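Local coordinates for protein-arginine-phosphatase (Bacillus subtilis subsp. subtilis, PDB 4KK3), which removes the phosphate group from phosphoarginine residues of many proteins, counteracting the arginine kinase McsB and restoring DNA binding by the repressor CtsR, at residues T130-E133 and L134-L137; T48-A51 and V52-L55. All coordinates share one frame; numbering follows the deposited sequence.

In the fold
Both contacts run i to i+3 and i to i+4 along about two turns of helix, contact 2 including its N-cap; the two helices pack together beside the parallel four-stranded sheet. Contact 1 lies midway along helix 124-145, contact 2 opens helix 49-56; their centres are about 11 Å and 15 Å from the chain's centre. Both are partly buried, with an inner side on helix 13-28 (T130 and L134; A51 and L55) and an outer side facing solvent. Polar groups differ: carboxylates and an arginine salt bridge in the first, a threonine cap and a water-bridged histidine–glutamate pair in the second. R131 of contact 1 joins them, packing CG on L55 and probably donating from NH1 to A54 O.

Contact 1: residues T130-E133 and L134-L137; sequences TRDE and LEEL
L134 folds back over the preceding turn of its helix and meets T130, four residues earlier, while E133 meets L137. L134 N donates to T130 O at 2.8 Å, a nearly straight i to i+4 bond (167°). CB and CG of L134 both pass 3.4 Å from T130 O. With CG anti to the carbonyl carbon (chi1 -76°), the isobutyl group leans back along the helix, and CD1 of L134 lies beside T130 CG2 at 4.0 Å, methyl to methyl. T130 suits this place, offering that methyl while OG1 bonds to I126 O. E133 O accepts from L137 N at 3.3 Å and has L137 CD1 3.6 Å away, and the E133 side chain runs out extended to a salt bridge with K106. On the outer side E135 N donates to R131 O, and E135 OE1 stands 4.1 Å from D132 OD1. The likeness of charge is probably eased by R131, whose NE (3.1 Å) and NH2 both reach D132 OD1 side-on while NH1 bonds to A54 O of helix 49-56, and by R139, which pairs with E135 OE2. The helix is thus amphipathic: L134 presses on M16 and L20 of helix 13-28 and on L105, L137 reaches helix 105-110, and T130 touches R13, probably an active-site residue as in related enzymes, so these turns lie between two helices of the phosphatase fold.

Contact 2: residues T48-A51 and V52-L55; sequences TPHA and VEAL
H50 and E53, one turn apart, run alongside each other outward from the helix, and the glutamate can be traced from the backbone. Its CB lies 3.5 Å from P49 O, the carbonyl to which E53 N donates at 2.9 Å. From there the chain leaves anti to its own nitrogen (chi1 169°) and stays extended through CG and CD, which brings OE1 to within 4.1 Å of H50 ND1. A water fills the gap: it donates to E53 OE1 at 2.6 Å and lies in the plane of the imidazole, at its edge, 2.9 Å from H50 ND1. The ring and carboxylate planes are 61° apart. This pair spans the first two turns of helix 49-56, which T48 caps as its N-cap: OG1 accepts a weak bond from A51 N and shares a second weak bond with Y127 OH, and V52 N donates to T48 O at 3.1 Å. P49 fits the first helical position, having no N–H to leave without a partner. T48 also touches C12 and T11 of the substrate-binding loop. A51 and A54 keep the buried side slim, while the ring of H50 meets that of Y127 edge-to-face.

Contact 1: residues T130-E133 and L134-L137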
# COMPACT_ATOMS: atom_id res chain seq x y z
N THR A 130 10.29 6.25 5.34
CA THR A 130 9.05 5.55 5.02
C THR A 130 9.28 4.53 3.90
O THR A 130 8.85 3.37 3.98
CB THR A 130 7.97 6.53 4.58
OG1 THR A 130 7.69 7.43 5.66
CG2 THR A 130 6.69 5.79 4.20
N ARG A 131 9.98 4.96 2.86
CA ARG A 131 10.33 4.06 1.77
C ARG A 131 11.04 2.80 2.29
O ARG A 131 10.69 1.68 1.92
CB ARG A 131 11.23 4.78 0.76
CG ARG A 131 11.70 3.86 -0.37
CD ARG A 131 12.92 4.47 -1.08
NE ARG A 131 14.11 4.44 -0.23
CZ ARG A 131 15.16 5.25 -0.36
NH1 ARG A 131 15.19 6.20 -1.30
NH2 ARG A 131 16.18 5.13 0.47
N ASP A 132 12.05 2.99 3.14
CA ASP A 132 12.83 1.87 3.66
C ASP A 132 12.00 0.96 4.55
O ASP A 132 12.15 -0.26 4.53
CB ASP A 132 14.06 2.37 4.43
CG ASP A 132 15.11 2.99 3.51
OD1 ASP A 132 14.99 2.81 2.28
OD2 ASP A 132 16.05 3.64 4.01
N GLU A 133 11.12 1.57 5.34
CA GLU A 133 10.21 0.85 6.20
C GLU A 133 9.30 -0.04 5.35
O GLU A 133 9.12 -1.23 5.64
CB GLU A 133 9.39 1.87 7.01
CG GLU A 133 8.26 1.30 7.86
CD GLU A 133 7.50 2.40 8.57
OE1 GLU A 133 7.61 3.58 8.15
OE2 GLU A 133 6.79 2.10 9.54
N LEU A 134 8.73 0.55 4.31
CA LEU A 134 7.86 -0.16 3.38
C LEU A 134 8.60 -1.28 2.66
O LEU A 134 8.09 -2.40 2.53
CB LEU A 134 7.29 0.81 2.34
CG LEU A 134 6.16 1.68 2.89
CD1 LEU A 134 5.68 2.68 1.85
CD2 LEU A 134 5.00 0.75 3.33
N GLU A 135 9.79 -0.97 2.18
CA GLU A 135 10.58 -1.96 1.45
C GLU A 135 10.76 -3.25 2.25
O GLU A 135 10.53 -4.35 1.75
CB GLU A 135 11.93 -1.38 1.03
CG GLU A 135 12.73 -2.25 0.07
CD GLU A 135 13.98 -1.56 -0.43
OE1 GLU A 135 14.17 -0.37 -0.11
OE2 GLU A 135 14.77 -2.21 -1.15
N GLU A 136 11.17 -3.11 3.51
CA GLU A 136 11.42 -4.26 4.37
C GLU A 136 10.15 -5.08 4.59
O GLU A 136 10.19 -6.31 4.58
CB GLU A 136 12.00 -3.80 5.71
CG GLU A 136 12.23 -4.93 6.70
CD GLU A 136 13.02 -4.50 7.92
OE1 GLU A 136 14.20 -4.14 7.78
OE2 GLU A 136 12.44 -4.51 9.03
N LEU A 137 9.03 -4.40 4.79
CA LEU A 137 7.75 -5.10 4.98
C LEU A 137 7.31 -5.82 3.71
O LEU A 137 6.78 -6.95 3.75
CB LEU A 137 6.68 -4.09 5.38
CG LEU A 137 6.84 -3.58 6.82
CD1 LEU A 137 6.03 -2.31 7.04
CD2 LEU A 137 6.42 -4.66 7.80

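Contact 2: residues T48-A51 and V52-L55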
# COMPACT_ATOMS: atom_id res chain seq x y z
N THR A 48 3.27 12.67 -4.33
CA THR A 48 3.94 13.90 -3.94
C THR A 48 5.36 13.88 -4.49
O THR A 48 5.92 12.82 -4.69
CB THR A 48 4.02 14.06 -2.43
OG1 THR A 48 4.82 12.99 -1.89
CG2 THR A 48 2.62 14.02 -1.81
N PRO A 49 5.94 15.06 -4.70
CA PRO A 49 7.30 15.11 -5.24
C PRO A 49 8.30 14.30 -4.42
O PRO A 49 9.13 13.61 -5.00
CB PRO A 49 7.64 16.60 -5.19
CG PRO A 49 6.32 17.27 -5.33
CD PRO A 49 5.34 16.41 -4.58
N HIS A 50 8.21 14.37 -3.10
CA HIS A 50 9.15 13.64 -2.25
C HIS A 50 9.02 12.13 -2.39
O HIS A 50 10.02 11.41 -2.30
CB HIS A 50 8.97 14.02 -0.78
CG HIS A 50 9.53 15.36 -0.42
ND1 HIS A 50 10.39 16.06 -1.25
CD2 HIS A 50 9.38 16.12 0.69
CE1 HIS A 50 10.72 17.20 -0.67
NE2 HIS A 50 10.12 17.27 0.51
N ALA A 51 7.79 11.64 -2.57
CA ALA A 51 7.56 10.21 -2.75
C ALA A 51 8.19 9.76 -4.07
O ALA A 51 8.87 8.72 -4.16
CB ALA A 51 6.06 9.89 -2.73
N VAL A 52 7.97 10.58 -5.09
CA VAL A 52 8.57 10.33 -6.40
C VAL A 52 10.10 10.31 -6.33
O VAL A 52 10.75 9.40 -6.87
CB VAL A 52 8.10 11.36 -7.45
CG1 VAL A 52 8.96 11.28 -8.71
CG2 VAL A 52 6.64 11.13 -7.78
N GLU A 53 10.67 11.30 -5.66
CA GLU A 53 12.12 11.40 -5.53
C GLU A 53 12.69 10.23 -4.73
O GLU A 53 13.72 9.66 -5.07
CB GLU A 53 12.51 12.76 -4.91
CG GLU A 53 13.98 12.85 -4.50
CD GLU A 53 14.37 14.24 -4.00
OE1 GLU A 53 13.47 15.08 -3.79
OE2 GLU A 53 15.59 14.48 -3.82
N ALA A 54 11.99 9.83 -3.66
CA ALA A 54 12.43 8.72 -2.84
C ALA A 54 12.54 7.42 -3.63
O ALA A 54 13.49 6.66 -3.47
CB ALA A 54 11.47 8.53 -1.64
N LEU A 55 11.58 7.18 -4.53
CA LEU A 55 11.62 5.96 -5.32
C LEU A 55 12.60 6.11 -6.48
O LEU A 55 13.25 5.14 -6.87
CB LEU A 55 10.25 5.59 -5.87
CG LEU A 55 9.20 5.22 -4.80
CD1 LEU A 55 8.15 4.25 -5.33
CD2 LEU A 55 9.82 4.70 -3.50
O HOH W 1 11.14 16.11 -4.06